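Local coordinates for CAG pathogenicity island protein 13 (Helicobacter pylori, PDB 2G3V) that is of unknown function but is encoded by the cag pathogenicity island, which specifies a type IV secretion system, at residues R116-I121 with K154-T159. Sequence-based numbering, arbitrary orientation.
Sequences RSILGI and KLFVMT
Phe156 carries most of this contact, reaching with the far end of its ring to Ile118 and Ile121. Start at its CB, which leaves the backbone toward segment 116-121. CG stands beside the backbone N (chi1 -49°) and anti to the carbonyl carbon, which carries the ring on toward 116-121. The contact is made at the far end of the ring, by CE1 and CZ. CE1 lies 3.3 Å from Ile118 CG2, a close apolar contact, and the same methyl is equally near CZ; it favours neither atom and approaches the ring obliquely. CZ, the tip, also meets Ile121 CD1 at 4.1 Å. Over one ring face lies Leu155 CB, 3.9 Å above the plane and offset toward the rim. Leu155 CD1 then reaches tip to tip to Ile121 CD1, 4.0 Å away. Phe156 takes a positive phi (70°), and the first side-chain bonds of both Leu155 and Phe156 point toward 116-121. Leu99 of helix 82-105 packs against both Ile118 and Phe156, while Tyr146 OH hydrogen-bonds Ile121 O. The result is a small, largely buried contact, apolar between the two segments, joining two interhelical loops of an all-alpha fold beside helix 82-105.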
loop_
_atom_site.group_PDB
_atom_site.type_symbol
_atom_site.label_atom_id
_atom_site.label_comp_id
_atom_site.label_asym_id
_atom_site.label_seq_id
_atom_site.Cartn_x
_atom_site.Cartn_y
_atom_site.Cartn_z
ATOM N N ARG A 116 -6.776 6.795 -4.011
ATOM C CA ARG A 116 -6.015 5.798 -4.737
ATOM C C ARG A 116 -4.548 5.952 -4.360
ATOM O O ARG A 116 -3.707 5.140 -4.750
ATOM C CB ARG A 116 -6.158 5.999 -6.242
ATOM C CG ARG A 116 -7.527 5.704 -6.821
ATOM C CD ARG A 116 -7.523 6.019 -8.316
ATOM N NE ARG A 116 -8.868 5.973 -8.884
ATOM C CZ ARG A 116 -9.196 6.443 -10.082
ATOM N NH1 ARG A 116 -8.281 7.009 -10.863
ATOM N NH2 ARG A 116 -10.445 6.334 -10.501
ATOM N N SER A 117 -4.247 7.007 -3.611
ATOM C CA SER A 117 -2.882 7.285 -3.176
ATOM C C SER A 117 -2.461 6.381 -2.023
ATOM O O SER A 117 -1.295 6.340 -1.649
ATOM C CB SER A 117 -2.740 8.746 -2.758
ATOM O OG SER A 117 -3.559 9.026 -1.639
ATOM N N ILE A 118 -3.413 5.658 -1.455
ATOM C CA ILE A 118 -3.106 4.741 -0.357
ATOM C C ILE A 118 -2.328 3.567 -0.943
ATOM O O ILE A 118 -1.493 2.957 -0.276
ATOM C CB ILE A 118 -4.394 4.209 0.297
ATOM C CG1 ILE A 118 -5.216 5.379 0.825
ATOM C CG2 ILE A 118 -4.055 3.247 1.442
ATOM C CD1 ILE A 118 -6.557 4.950 1.360
ATOM N N LEU A 119 -2.605 3.283 -2.206
ATOM C CA LEU A 119 -1.986 2.192 -2.950
ATOM C C LEU A 119 -0.480 2.398 -3.071
ATOM O O LEU A 119 0.298 1.429 -3.074
ATOM C CB LEU A 119 -2.609 2.080 -4.343
ATOM C CG LEU A 119 -4.105 1.759 -4.394
ATOM C CD1 LEU A 119 -4.623 1.924 -5.813
ATOM C CD2 LEU A 119 -4.349 0.345 -3.893
ATOM N N GLY A 120 -0.037 3.652 -3.158
ATOM C CA GLY A 120 1.378 3.965 -3.276
ATOM C C GLY A 120 2.271 3.396 -2.179
ATOM O O GLY A 120 3.497 3.348 -2.313
ATOM N N ILE A 121 1.673 2.958 -1.085
ATOM C CA ILE A 121 2.456 2.380 -0.012
ATOM C C ILE A 121 2.893 0.965 -0.357
ATOM O O ILE A 121 3.967 0.526 0.041
ATOM C CB ILE A 121 1.645 2.345 1.287
ATOM C CG1 ILE A 121 1.423 3.774 1.771
ATOM C CG2 ILE A 121 2.353 1.492 2.344
ATOM C CD1 ILE A 121 0.537 3.862 2.982
ATOM N N LYS A 154 1.097 2.609 12.983
ATOM C CA LYS A 154 -0.309 2.206 13.058
ATOM C C LYS A 154 -1.143 2.921 12.007
ATOM O O LYS A 154 -1.959 3.782 12.337
ATOM C CB LYS A 154 -0.887 2.521 14.448
ATOM C CG LYS A 154 -0.061 2.035 15.644
ATOM C CD LYS A 154 -0.507 0.672 16.150
ATOM C CE LYS A 154 -0.121 -0.441 15.185
ATOM N NZ LYS A 154 -0.484 -1.789 15.704
ATOM N N LEU A 155 -0.918 2.601 10.739
ATOM C CA LEU A 155 -1.701 3.220 9.666
ATOM C C LEU A 155 -3.033 2.462 9.535
ATOM O O LEU A 155 -3.115 1.270 9.859
ATOM C CB LEU A 155 -0.951 3.143 8.327
ATOM C CG LEU A 155 0.340 3.936 8.067
ATOM C CD1 LEU A 155 1.073 3.305 6.888
ATOM C CD2 LEU A 155 0.031 5.404 7.792
ATOM N N PHE A 156 -4.072 3.158 9.087
ATOM C CA PHE A 156 -5.389 2.544 8.872
ATOM C C PHE A 156 -6.189 2.117 10.099
ATOM O O PHE A 156 -7.261 1.541 9.971
ATOM C CB PHE A 156 -5.238 1.349 7.934
ATOM C CG PHE A 156 -4.440 1.653 6.703
ATOM C CD1 PHE A 156 -4.776 2.737 5.886
ATOM C CD2 PHE A 156 -3.357 0.862 6.353
ATOM C CE1 PHE A 156 -4.034 3.026 4.732
ATOM C CE2 PHE A 156 -2.614 1.138 5.208
ATOM C CZ PHE A 156 -2.954 2.225 4.394
ATOM N N VAL A 157 -5.673 2.403 11.287
ATOM C CA VAL A 157 -6.361 2.059 12.527
ATOM C C VAL A 157 -7.219 3.265 12.877
ATOM O O VAL A 157 -6.734 4.225 13.470
ATOM C CB VAL A 157 -5.351 1.798 13.667
ATOM C CG1 VAL A 157 -6.085 1.437 14.952
ATOM C CG2 VAL A 157 -4.404 0.686 13.264
HETATM N N MSE A 158 -8.491 3.219 12.510
HETATM C CA MSE A 158 -9.392 4.339 12.761
HETATM C C MSE A 158 -9.844 4.517 14.209
HETATM O O MSE A 158 -9.865 3.574 14.996
HETATM C CB MSE A 158 -10.637 4.225 11.869
HETATM C CG MSE A 158 -10.343 3.862 10.420
HETATM SE SE MSE A 158 -8.927 4.895 9.631
HETATM C CE MSE A 158 -9.903 6.503 9.204
ATOM N N THR A 159 -10.206 5.754 14.540
ATOM C CA THR A 159 -10.694 6.103 15.869
ATOM C C THR A 159 -12.170 6.447 15.695
ATOM O O THR A 159 -12.627 6.659 14.571
ATOM C CB THR A 159 -9.971 7.334 16.428
ATOM O OG1 THR A 159 -10.347 8.490 15.670
ATOM C CG2 THR A 159 -8.462 7.144 16.350
#